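Local coordinates for protein aminotransferase (Helicobacter pylori, PDB 2FNU) that transfers an amino group from glutamate to a UDP-linked 4-keto sugar, the second step in making pseudaminic acid for flagellin, at residues B[80-92]-B[315-329]. Sequence-based numbering, arbitrary orientation.
Sequences TPISFVATANMLL and HYKPIYQYQLYQQLF. With UD1 (uridine-diphosphate-N-acetylglucosamine), chain F; PMP (4'-deoxy-4'-aminopyridoxal-5'-phosphate), chain E.
Ile319 N donates to Pro81 O (3.0 Å), fastening the loop that leads into helix 86-92 to the 3-10 turn 319-321, while the axes of helices 86-92 and 323-328 approach to 12.2 Å at 45°. Beside this bond Pro81 CB rests on Tyr320 CE1, whose hydroxyl is bonded to Glu338. Ile319, with CG1 anti to its carbonyl carbon (chi1 -68°), places CD1 against the carbonyl oxygens of Ser83 and Phe84, and its CG2 branch sits 3.9 Å from Ala88 CB. That same methyl lies over the centre of the Tyr325 ring. Farther along, Leu92 splits its two methyls: CD1 meets Leu324 CD2 at 3.7 Å, and CD2 comes in the ring plane to the edge of Phe329. At the active-site end, the Tyr316 ring is clamped between the backbone N of Phe84, over the centre of one face, and the CB of His315 over the other, the peptide bond between His315 and Tyr316 being cis. Water 1 donates to Ser83 O and Lys317 O, bridging the two loops. Tyr316 OH donates to UD1 O3' (2.8 Å). The Phe84 ring sets one face against the sugar and PMP N4A. The backbone bond, the water bridge and the apolar contacts join two loops that both line the cofactor and sugar pockets, and probably help to set Tyr316 and Phe84 where sugar and cofactor meet.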
ATOM      1  N   THR B  80       6.228 -19.043 -13.324  1.00 12.29           N
ATOM      2  CA  THR B  80       5.463 -20.252 -13.013  1.00 11.72           C
ATOM      3  C   THR B  80       3.964 -19.970 -12.995  1.00 12.25           C
ATOM      4  O   THR B  80       3.540 -18.899 -12.529  1.00 12.19           O
ATOM      5  CB  THR B  80       5.861 -20.822 -11.638  1.00 13.10           C
ATOM      6  OG1 THR B  80       5.025 -21.955 -11.331  1.00 12.36           O
ATOM      7  CG2 THR B  80       5.763 -19.749 -10.518  1.00 13.10           C
ATOM      8  N   PRO B  81       3.158 -20.930 -13.481  1.00 12.14           N
ATOM      9  CA  PRO B  81       1.711 -20.772 -13.377  1.00 12.82           C
ATOM     10  C   PRO B  81       1.177 -21.162 -11.997  1.00 12.27           C
ATOM     11  O   PRO B  81       0.013 -20.918 -11.724  1.00 12.64           O
ATOM     12  CB  PRO B  81       1.186 -21.749 -14.439  1.00 14.25           C
ATOM     13  CG  PRO B  81       2.189 -22.862 -14.450  1.00 13.76           C
ATOM     14  CD  PRO B  81       3.537 -22.170 -14.188  1.00 13.63           C
ATOM     15  N   ILE B  82       2.014 -21.798 -11.173  1.00 11.48           N
ATOM     16  CA  ILE B  82       1.606 -22.207  -9.813  1.00 11.99           C
ATOM     17  C   ILE B  82       2.160 -21.200  -8.820  1.00 12.12           C
ATOM     18  O   ILE B  82       3.211 -21.401  -8.196  1.00 12.04           O
ATOM     19  CB  ILE B  82       2.008 -23.678  -9.484  1.00 12.96           C
ATOM     20  CG1 ILE B  82       1.363 -24.639 -10.495  1.00 13.58           C
ATOM     21  CG2 ILE B  82       1.559 -24.080  -8.074  1.00 13.46           C
ATOM     22  CD1 ILE B  82      -0.193 -24.548 -10.562  1.00 15.08           C
ATOM     23  N   SER B  83       1.451 -20.080  -8.732  1.00 11.96           N
ATOM     24  CA  SER B  83       1.756 -19.039  -7.752  1.00 10.55           C
ATOM     25  C   SER B  83       0.491 -18.293  -7.479  1.00 12.17           C
ATOM     26  O   SER B  83      -0.517 -18.497  -8.179  1.00 12.61           O
ATOM     27  CB  SER B  83       2.798 -18.046  -8.270  1.00 11.38           C
ATOM     28  OG  SER B  83       3.190 -17.218  -7.180  1.00 12.27           O
ATOM     29  N   PHE B  84       0.522 -17.430  -6.468  1.00 10.69           N
ATOM     30  CA  PHE B  84      -0.605 -16.512  -6.308  1.00 11.39           C
ATOM     31  C   PHE B  84      -0.641 -15.545  -7.488  1.00 10.55           C
ATOM     32  O   PHE B  84       0.398 -15.208  -8.042  1.00 13.90           O
ATOM     33  CB  PHE B  84      -0.515 -15.744  -4.992  1.00 12.30           C
ATOM     34  CG  PHE B  84      -1.734 -14.915  -4.706  1.00 11.34           C
ATOM     35  CD1 PHE B  84      -2.968 -15.524  -4.537  1.00 12.90           C
ATOM     36  CD2 PHE B  84      -1.657 -13.531  -4.687  1.00 13.07           C
ATOM     37  CE1 PHE B  84      -4.121 -14.760  -4.308  1.00 14.89           C
ATOM     38  CE2 PHE B  84      -2.803 -12.749  -4.453  1.00 13.01           C
ATOM     39  CZ  PHE B  84      -4.031 -13.371  -4.274  1.00 14.12           C
ATOM     40  N   VAL B  85      -1.837 -15.096  -7.875  1.00 10.72           N
ATOM     41  CA  VAL B  85      -1.962 -14.317  -9.105  1.00 10.78           C
ATOM     42  C   VAL B  85      -1.095 -13.047  -9.124  1.00 10.98           C
ATOM     43  O   VAL B  85      -0.668 -12.584 -10.200  1.00 12.25           O
ATOM     44  CB  VAL B  85      -3.451 -14.001  -9.407  1.00 11.67           C
ATOM     45  CG1 VAL B  85      -3.994 -12.926  -8.437  1.00 12.03           C
ATOM     46  CG2 VAL B  85      -3.650 -13.582 -10.857  1.00 14.02           C
ATOM     47  N   ALA B  86      -0.816 -12.487  -7.951  1.00 11.59           N
ATOM     48  CA  ALA B  86      -0.027 -11.249  -7.881  1.00 11.26           C
ATOM     49  C   ALA B  86       1.306 -11.346  -8.611  1.00 11.46           C
ATOM     50  O   ALA B  86       1.776 -10.356  -9.162  1.00 11.61           O
ATOM     51  CB  ALA B  86       0.219 -10.846  -6.420  1.00 11.98           C
ATOM     52  N   THR B  87       1.940 -12.526  -8.587  1.00 11.78           N
ATOM     53  CA  THR B  87       3.258 -12.672  -9.204  1.00 10.19           C
ATOM     54  C   THR B  87       3.194 -12.294 -10.677  1.00 11.58           C
ATOM     55  O   THR B  87       4.110 -11.655 -11.216  1.00 12.39           O
ATOM     56  CB  THR B  87       3.748 -14.118  -9.057  1.00 10.66           C
ATOM     57  OG1 THR B  87       3.674 -14.516  -7.679  1.00 12.19           O
ATOM     58  CG2 THR B  87       5.210 -14.239  -9.517  1.00 12.95           C
ATOM     59  N   ALA B  88       2.088 -12.671 -11.319  1.00 11.17           N
ATOM     60  CA  ALA B  88       1.887 -12.380 -12.741  1.00 11.77           C
ATOM     61  C   ALA B  88       1.140 -11.066 -12.983  1.00 11.94           C
ATOM     62  O   ALA B  88       1.453 -10.368 -13.952  1.00 13.07           O
ATOM     63  CB  ALA B  88       1.168 -13.533 -13.439  1.00 15.46           C
ATOM     64  N   ASN B  89       0.165 -10.719 -12.131  1.00 11.36           N
ATOM     65  CA  ASN B  89      -0.550  -9.448 -12.332  1.00 11.55           C
ATOM     66  C   ASN B  89       0.433  -8.287 -12.358  1.00 10.80           C
ATOM     67  O   ASN B  89       0.255  -7.327 -13.111  1.00 12.61           O
ATOM     68  CB  ASN B  89      -1.557  -9.153 -11.209  1.00 13.60           C
ATOM     69  CG  ASN B  89      -2.903  -9.882 -11.356  1.00 12.41           C
ATOM     70  OD1 ASN B  89      -3.748  -9.818 -10.434  1.00 15.92           O
ATOM     71  ND2 ASN B  89      -3.122 -10.548 -12.468  1.00 10.19           N
ATOM     72  N   MET B  90       1.467  -8.341 -11.516  1.00 10.34           N
ATOM     73  CA  MET B  90       2.400  -7.201 -11.470  1.00 11.66           C
ATOM     74  C   MET B  90       3.323  -7.174 -12.676  1.00 11.65           C
ATOM     75  O   MET B  90       3.826  -6.110 -13.025  1.00 13.31           O
ATOM     76  CB  MET B  90       3.170  -7.150 -10.148  1.00 11.37           C
ATOM     77  CG  MET B  90       2.286  -6.897  -8.925  1.00 11.08           C
ATOM     78  SD  MET B  90       1.339  -5.340  -9.065  1.00 12.49           S
ATOM     79  CE  MET B  90      -0.257  -5.957  -9.640  1.00 11.95           C
ATOM     80  N   LEU B  91       3.482  -8.317 -13.348  1.00 11.15           N
ATOM     81  CA  LEU B  91       4.153  -8.330 -14.651  1.00 12.27           C
ATOM     82  C   LEU B  91       3.338  -7.553 -15.669  1.00 11.72           C
ATOM     83  O   LEU B  91       3.868  -6.694 -16.390  1.00 13.34           O
ATOM     84  CB  LEU B  91       4.416  -9.772 -15.120  1.00 13.39           C
ATOM     85  CG  LEU B  91       5.457 -10.556 -14.309  1.00 12.36           C
ATOM     86  CD1 LEU B  91       5.493 -12.037 -14.719  1.00 15.05           C
ATOM     87  CD2 LEU B  91       6.882  -9.960 -14.421  1.00 12.35           C
ATOM     88  N   LEU B  92       2.050  -7.862 -15.736  1.00 12.78           N
ATOM     89  CA  LEU B  92       1.161  -7.159 -16.677  1.00 11.70           C
ATOM     90  C   LEU B  92       1.193  -5.661 -16.410  1.00 14.08           C
ATOM     91  O   LEU B  92       1.268  -4.871 -17.346  1.00 15.45           O
ATOM     92  CB  LEU B  92      -0.280  -7.672 -16.572  1.00 12.47           C
ATOM     93  CG  LEU B  92      -0.516  -9.129 -17.000  1.00 16.75           C
ATOM     94  CD1 LEU B  92      -1.994  -9.473 -16.883  1.00 16.47           C
ATOM     95  CD2 LEU B  92      -0.008  -9.409 -18.423  1.00 20.89           C
ATOM     96  N   HIS B 315      -3.542 -24.405  -3.205  1.00 13.04           N
ATOM     97  CA  HIS B 315      -2.566 -23.466  -3.786  1.00 11.77           C
ATOM     98  C   HIS B 315      -1.880 -24.163  -4.974  1.00 14.73           C
ATOM     99  O   HIS B 315      -1.099 -25.079  -4.750  1.00 15.10           O
ATOM    100  CB  HIS B 315      -1.521 -23.118  -2.705  1.00 12.38           C
ATOM    101  CG  HIS B 315      -2.110 -22.505  -1.470  1.00 13.01           C
ATOM    102  ND1 HIS B 315      -2.463 -23.243  -0.355  1.00 12.20           N
ATOM    103  CD2 HIS B 315      -2.384 -21.216  -1.167  1.00 18.83           C
ATOM    104  CE1 HIS B 315      -2.946 -22.434   0.569  1.00 14.58           C
ATOM    105  NE2 HIS B 315      -2.900 -21.197   0.108  1.00 18.98           N
ATOM    106  N   TYR B 316      -2.133 -23.788  -6.235  1.00 13.59           N
ATOM    107  CA  TYR B 316      -2.939 -22.663  -6.701  1.00 13.77           C
ATOM    108  C   TYR B 316      -3.590 -23.049  -8.024  1.00 13.50           C
ATOM    109  O   TYR B 316      -3.060 -23.887  -8.766  1.00 14.01           O
ATOM    110  CB  TYR B 316      -2.042 -21.458  -7.026  1.00 15.01           C
ATOM    111  CG  TYR B 316      -1.369 -20.813  -5.851  1.00 13.89           C
ATOM    112  CD1 TYR B 316      -0.048 -21.122  -5.532  1.00 15.87           C
ATOM    113  CD2 TYR B 316      -2.050 -19.884  -5.058  1.00 12.95           C
ATOM    114  CE1 TYR B 316       0.584 -20.511  -4.450  1.00 14.10           C
ATOM    115  CE2 TYR B 316      -1.428 -19.264  -3.956  1.00 13.30           C
ATOM    116  CZ  TYR B 316      -0.118 -19.605  -3.664  1.00 14.00           C
ATOM    117  OH  TYR B 316       0.491 -19.000  -2.593  1.00 16.41           O
ATOM    118  N   LYS B 317      -4.697 -22.398  -8.356  1.00 13.89           N
ATOM    119  CA  LYS B 317      -5.227 -22.447  -9.723  1.00 15.37           C
ATOM    120  C   LYS B 317      -4.151 -21.957 -10.699  1.00 14.79           C
ATOM    121  O   LYS B 317      -3.561 -20.910 -10.481  1.00 14.13           O
ATOM    122  CB  LYS B 317      -6.476 -21.569  -9.814  1.00 13.57           C
ATOM    123  CG  LYS B 317      -7.126 -21.428 -11.177  1.00 16.79           C
ATOM    124  CD  LYS B 317      -8.479 -20.732 -10.960  1.00 20.73           C
ATOM    125  CE  LYS B 317      -9.243 -20.460 -12.226  1.00 25.17           C
ATOM    126  NZ  LYS B 317     -10.606 -19.948 -11.841  1.00 24.08           N
ATOM    127  N   PRO B 318      -3.867 -22.728 -11.762  1.00 14.62           N
ATOM    128  CA  PRO B 318      -2.891 -22.238 -12.738  1.00 13.37           C
ATOM    129  C   PRO B 318      -3.281 -20.851 -13.225  1.00 13.88           C
ATOM    130  O   PRO B 318      -4.420 -20.641 -13.629  1.00 14.24           O
ATOM    131  CB  PRO B 318      -2.970 -23.283 -13.861  1.00 13.97           C
ATOM    132  CG  PRO B 318      -3.331 -24.588 -13.099  1.00 13.28           C
ATOM    133  CD  PRO B 318      -4.343 -24.091 -12.086  1.00 13.22           C
ATOM    134  N   ILE B 319      -2.345 -19.905 -13.187  1.00 12.22           N
ATOM    135  CA  ILE B 319      -2.673 -18.502 -13.444  1.00 12.58           C
ATOM    136  C   ILE B 319      -3.287 -18.273 -14.824  1.00 12.17           C
ATOM    137  O   ILE B 319      -4.182 -17.433 -14.994  1.00 13.66           O
ATOM    138  CB  ILE B 319      -1.435 -17.593 -13.216  1.00 12.64           C
ATOM    139  CG1 ILE B 319      -1.065 -17.565 -11.723  1.00 12.63           C
ATOM    140  CG2 ILE B 319      -1.661 -16.188 -13.744  1.00 12.91           C
ATOM    141  CD1 ILE B 319       0.330 -16.985 -11.443  1.00 13.23           C
ATOM    142  N   TYR B 320      -2.825 -19.043 -15.802  1.00 11.30           N
ATOM    143  CA  TYR B 320      -3.316 -18.860 -17.193  1.00 11.75           C
ATOM    144  C   TYR B 320      -4.796 -19.265 -17.343  1.00 14.16           C
ATOM    145  O   TYR B 320      -5.388 -19.007 -18.388  1.00 16.09           O
ATOM    146  CB  TYR B 320      -2.431 -19.624 -18.191  1.00 15.53           C
ATOM    147  CG  TYR B 320      -2.345 -21.118 -17.900  1.00 14.04           C
ATOM    148  CD1 TYR B 320      -1.176 -21.680 -17.372  1.00 13.57           C
ATOM    149  CD2 TYR B 320      -3.437 -21.959 -18.123  1.00 13.44           C
ATOM    150  CE1 TYR B 320      -1.100 -23.048 -17.085  1.00 13.49           C
ATOM    151  CE2 TYR B 320      -3.371 -23.338 -17.827  1.00 15.69           C
ATOM    152  CZ  TYR B 320      -2.187 -23.869 -17.316  1.00 15.21           C
ATOM    153  OH  TYR B 320      -2.105 -25.210 -17.012  1.00 16.08           O
ATOM    154  N   GLN B 321      -5.368 -19.915 -16.326  1.00 13.31           N
ATOM    155  CA  GLN B 321      -6.792 -20.278 -16.329  1.00 14.10           C
ATOM    156  C   GLN B 321      -7.719 -19.092 -16.040  1.00 15.91           C
ATOM    157  O   GLN B 321      -8.931 -19.170 -16.321  1.00 16.14           O
ATOM    158  CB  GLN B 321      -7.097 -21.375 -15.289  1.00 14.41           C
ATOM    159  CG  GLN B 321      -6.622 -22.793 -15.596  1.00 18.12           C
ATOM    160  CD  GLN B 321      -7.286 -23.856 -14.672  1.00 22.53           C
ATOM    161  OE1 GLN B 321      -8.281 -23.578 -13.971  1.00 28.10           O
ATOM    162  NE2 GLN B 321      -6.747 -25.078 -14.689  1.00 30.09           N
ATOM    163  N   TYR B 322      -7.184 -18.035 -15.418  1.00 14.36           N
ATOM    164  CA  TYR B 322      -8.026 -16.888 -15.080  1.00 14.97           C
ATOM    165  C   TYR B 322      -8.504 -16.183 -16.344  1.00 15.27           C
ATOM    166  O   TYR B 322      -7.773 -16.110 -17.334  1.00 15.32           O
ATOM    167  CB  TYR B 322      -7.258 -15.906 -14.198  1.00 14.82           C
ATOM    168  CG  TYR B 322      -7.094 -16.353 -12.763  1.00 13.91           C
ATOM    169  CD1 TYR B 322      -8.208 -16.611 -11.947  1.00 15.59           C
ATOM    170  CD2 TYR B 322      -5.816 -16.474 -12.196  1.00 13.40           C
ATOM    171  CE1 TYR B 322      -8.060 -16.996 -10.616  1.00 15.90           C
ATOM    172  CE2 TYR B 322      -5.651 -16.870 -10.863  1.00 12.91           C
ATOM    173  CZ  TYR B 322      -6.782 -17.109 -10.075  1.00 15.31           C
ATOM    174  OH  TYR B 322      -6.697 -17.500  -8.755  1.00 16.62           O
ATOM    175  N   GLN B 323      -9.729 -15.643 -16.276  1.00 14.28           N
ATOM    176  CA  GLN B 323     -10.365 -14.941 -17.403  1.00 16.69           C
ATOM    177  C   GLN B 323      -9.470 -13.892 -18.058  1.00 16.44           C
ATOM    178  O   GLN B 323      -9.372 -13.812 -19.292  1.00 17.11           O
ATOM    179  CB  GLN B 323     -11.681 -14.294 -16.943  1.00 17.34           C
ATOM    180  CG  GLN B 323     -12.430 -13.575 -18.078  1.00 20.16           C
ATOM    181  CD  GLN B 323     -13.777 -12.960 -17.666  1.00 25.19           C
ATOM    182  OE1 GLN B 323     -14.408 -12.228 -18.448  1.00 25.10           O
ATOM    183  NE2 GLN B 323     -14.220 -13.250 -16.446  1.00 24.94           N
ATOM    184  N   LEU B 324      -8.799 -13.090 -17.236  1.00 15.04           N
ATOM    185  CA  LEU B 324      -7.914 -12.072 -17.767  1.00 14.35           C
ATOM    186  C   LEU B 324      -6.867 -12.690 -18.681  1.00 14.60           C
ATOM    187  O   LEU B 324      -6.595 -12.163 -19.755  1.00 15.82           O
ATOM    188  CB  LEU B 324      -7.235 -11.302 -16.634  1.00 16.85           C
ATOM    189  CG  LEU B 324      -6.164 -10.275 -17.025  1.00 22.96           C
ATOM    190  CD1 LEU B 324      -6.730  -9.142 -17.887  1.00 23.60           C
ATOM    191  CD2 LEU B 324      -5.523  -9.734 -15.769  1.00 22.55           C
ATOM    192  N   TYR B 325      -6.274 -13.795 -18.227  1.00 14.77           N
ATOM    193  CA  TYR B 325      -5.160 -14.402 -18.953  1.00 15.53           C
ATOM    194  C   TYR B 325      -5.665 -15.145 -20.189  1.00 16.10           C
ATOM    195  O   TYR B 325      -5.006 -15.128 -21.232  1.00 17.30           O
ATOM    196  CB  TYR B 325      -4.333 -15.305 -18.012  1.00 14.65           C
ATOM    197  CG  TYR B 325      -3.597 -14.451 -17.013  1.00 13.47           C
ATOM    198  CD1 TYR B 325      -4.232 -13.990 -15.852  1.00 14.19           C
ATOM    199  CD2 TYR B 325      -2.289 -14.039 -17.263  1.00 13.68           C
ATOM    200  CE1 TYR B 325      -3.571 -13.142 -14.957  1.00 12.87           C
ATOM    201  CE2 TYR B 325      -1.597 -13.202 -16.352  1.00 13.06           C
ATOM    202  CZ  TYR B 325      -2.260 -12.758 -15.214  1.00 12.78           C
ATOM    203  OH  TYR B 325      -1.599 -11.912 -14.330  1.00 14.98           O
ATOM    204  N   GLN B 326      -6.852 -15.742 -20.074  1.00 16.55           N
ATOM    205  CA  GLN B 326      -7.512 -16.370 -21.227  1.00 17.91           C
ATOM    206  C   GLN B 326      -7.835 -15.359 -22.320  1.00 18.47           C
ATOM    207  O   GLN B 326      -7.732 -15.671 -23.509  1.00 20.56           O
ATOM    208  CB  GLN B 326      -8.805 -17.053 -20.788  1.00 19.33           C
ATOM    209  CG  GLN B 326      -8.593 -18.323 -20.004  1.00 20.86           C
ATOM    210  CD  GLN B 326      -8.003 -19.440 -20.845  1.00 39.83           C
ATOM    211  OE1 GLN B 326      -6.927 -19.963 -20.543  1.00 41.67           O
ATOM    212  NE2 GLN B 326      -8.701 -19.807 -21.916  1.00 36.12           N
ATOM    213  N   GLN B 327      -8.254 -14.158 -21.930  1.00 16.50           N
ATOM    214  CA  GLN B 327      -8.575 -13.137 -22.930  1.00 20.81           C
ATOM    215  C   GLN B 327      -7.312 -12.522 -23.560  1.00 22.32           C
ATOM    216  O   GLN B 327      -7.275 -12.239 -24.763  1.00 21.72           O
ATOM    217  CB  GLN B 327      -9.499 -12.066 -22.340  1.00 23.69           C
ATOM    218  CG  GLN B 327     -10.205 -11.170 -23.388  1.00 33.61           C
ATOM    219  CD  GLN B 327     -10.963 -11.948 -24.500  1.00 41.72           C
ATOM    220  OE1 GLN B 327     -11.848 -12.772 -24.229  1.00 30.45           O
ATOM    221  NE2 GLN B 327     -10.619 -11.661 -25.760  1.00 43.84           N
ATOM    222  N   LEU B 328      -6.260 -12.335 -22.769  1.00 17.09           N
ATOM    223  CA  LEU B 328      -5.047 -11.727 -23.298  1.00 17.80           C
ATOM    224  C   LEU B 328      -4.169 -12.674 -24.109  1.00 19.29           C
ATOM    225  O   LEU B 328      -3.501 -12.245 -25.062  1.00 21.29           O
ATOM    226  CB  LEU B 328      -4.212 -11.114 -22.164  1.00 17.63           C
ATOM    227  CG  LEU B 328      -4.747  -9.886 -21.434  1.00 20.82           C
ATOM    228  CD1 LEU B 328      -3.837  -9.544 -20.269  1.00 23.07           C
ATOM    229  CD2 LEU B 328      -4.887  -8.700 -22.371  1.00 29.51           C
ATOM    230  N   PHE B 329      -4.156 -13.951 -23.733  1.00 18.22           N
ATOM    231  CA  PHE B 329      -3.171 -14.892 -24.273  1.00 19.58           C
ATOM    232  C   PHE B 329      -3.833 -16.189 -24.731  1.00 20.93           C
ATOM    233  O   PHE B 329      -4.957 -16.485 -24.334  1.00 24.12           O
ATOM    234  CB  PHE B 329      -2.096 -15.178 -23.203  1.00 21.23           C
ATOM    235  CG  PHE B 329      -1.521 -13.931 -22.560  1.00 19.79           C
ATOM    236  CD1 PHE B 329      -1.818 -13.606 -21.238  1.00 22.84           C
ATOM    237  CD2 PHE B 329      -0.696 -13.074 -23.279  1.00 23.40           C
ATOM    238  CE1 PHE B 329      -1.290 -12.449 -20.637  1.00 22.69           C
ATOM    239  CE2 PHE B 329      -0.170 -11.922 -22.695  1.00 20.09           C
ATOM    240  CZ  PHE B 329      -0.466 -11.602 -21.376  1.00 23.06           C
TER
HETATM  241  C1' UD1 F 904      -4.068 -15.209  -0.903  1.00 33.73           C
HETATM  242  C2' UD1 F 904      -3.180 -16.438  -1.167  1.00 24.62           C
HETATM  243  C3' UD1 F 904      -1.961 -16.486  -0.251  1.00 27.42           C
HETATM  244  C4' UD1 F 904      -1.253 -15.125  -0.213  1.00 37.33           C
HETATM  245  C5' UD1 F 904      -2.193 -13.925   0.011  1.00 41.11           C
HETATM  246  C6' UD1 F 904      -2.600 -13.772   1.479  1.00 48.72           C
HETATM  247  C7' UD1 F 904      -4.542 -18.292  -2.059  1.00 34.59           C
HETATM  248  C8' UD1 F 904      -5.475 -19.433  -1.756  1.00 35.78           C
HETATM  249  N2' UD1 F 904      -3.977 -17.657  -1.027  1.00 29.11           N
HETATM  250  O1' UD1 F 904      -4.798 -15.373   0.314  1.00 38.26           O
HETATM  251  O3' UD1 F 904      -1.026 -17.484  -0.724  1.00 22.23           O
HETATM  252  O5' UD1 F 904      -3.332 -13.971  -0.866  1.00 35.47           O
HETATM  253  O7' UD1 F 904      -4.316 -17.977  -3.203  1.00 25.14           O
HETATM  254  N1  UD1 F 904      -6.495 -15.479   8.022  1.00 39.49           N
HETATM  255  C2  UD1 F 904      -6.203 -15.201   9.373  1.00 41.53           C
HETATM  256  N3  UD1 F 904      -5.893 -13.950   9.747  1.00 34.64           N
HETATM  257  C4  UD1 F 904      -5.860 -12.939   8.867  1.00 39.50           C
HETATM  258  C5  UD1 F 904      -6.139 -13.147   7.516  1.00 31.27           C
HETATM  259  C6  UD1 F 904      -6.466 -14.424   7.080  1.00 34.35           C
HETATM  260  O2  UD1 F 904      -6.233 -16.130  10.218  1.00 40.02           O
HETATM  261  O4  UD1 F 904      -5.568 -11.795   9.265  1.00 37.16           O
HETATM  262  C1B UD1 F 904      -6.847 -16.862   7.643  1.00 37.32           C
HETATM  263  C2B UD1 F 904      -8.352 -17.016   7.815  1.00 38.41           C
HETATM  264  O2' UD1 F 904      -8.629 -18.284   8.416  1.00 38.23           O
HETATM  265  C3B UD1 F 904      -8.897 -16.963   6.405  1.00 38.49           C
HETATM  266  C4B UD1 F 904      -7.754 -17.526   5.586  1.00 39.02           C
HETATM  267  O4B UD1 F 904      -6.555 -17.138   6.266  1.00 32.49           O
HETATM  268  O3B UD1 F 904     -10.091 -17.735   6.228  1.00 40.50           O
HETATM  269  C5B UD1 F 904      -7.771 -16.945   4.187  1.00 37.19           C
HETATM  270  O5B UD1 F 904      -6.678 -17.504   3.472  1.00 36.53           O
HETATM  271  PA  UD1 F 904      -6.692 -17.448   1.859  1.00 39.17           P
HETATM  272  O1A UD1 F 904      -5.341 -17.940   1.360  1.00 32.56           O
HETATM  273  O2A UD1 F 904      -7.963 -18.126   1.375  1.00 30.63           O
HETATM  274  O3A UD1 F 904      -6.817 -15.840   1.714  1.00 33.30           O
HETATM  275  PB  UD1 F 904      -6.373 -15.012   0.398  1.00 33.67           P
HETATM  276  O1B UD1 F 904      -7.073 -15.579  -0.828  1.00 36.47           O
HETATM  277  O2B UD1 F 904      -6.487 -13.535   0.744  1.00 32.40           O
HETATM  278  N1  PMP E 903       3.411 -13.939  -4.133  1.00 12.06           N
HETATM  279  C2  PMP E 903       3.028 -15.096  -3.506  1.00 11.92           C
HETATM  280  C2A PMP E 903       3.729 -16.384  -3.872  1.00 14.52           C
HETATM  281  C3  PMP E 903       2.011 -15.049  -2.542  1.00 14.41           C
HETATM  282  O3  PMP E 903       1.635 -16.183  -1.880  1.00 17.19           O
HETATM  283  C4  PMP E 903       1.368 -13.827  -2.234  1.00 12.32           C
HETATM  284  C4A PMP E 903       0.210 -13.761  -1.262  1.00 18.26           C
HETATM  285  N4A PMP E 903      -0.605 -14.956  -1.288  1.00 23.43           N
HETATM  286  C5  PMP E 903       1.825 -12.654  -2.845  1.00 10.71           C
HETATM  287  C6  PMP E 903       2.886 -12.733  -3.745  1.00 14.69           C
HETATM  288  C5A PMP E 903       1.215 -11.299  -2.535  1.00 14.45           C
HETATM  289  O4P PMP E 903       1.705 -10.909  -1.265  1.00 12.94           O
HETATM  290  P   PMP E 903       0.894  -9.816  -0.395  1.00 12.08           P
HETATM  291  O1P PMP E 903      -0.315 -10.535   0.155  1.00 15.04           O
HETATM  292  O2P PMP E 903       1.830  -9.443   0.715  1.00 11.87           O
HETATM  293  O3P PMP E 903       0.555  -8.639  -1.269  1.00 11.88           O
HETATM  294  O   HOH W   1      -3.133 -18.625  -9.139  1.00 14.04           O
HETATM  295  O   HOH W   2      -4.346 -16.873  -7.517  1.00 16.76           O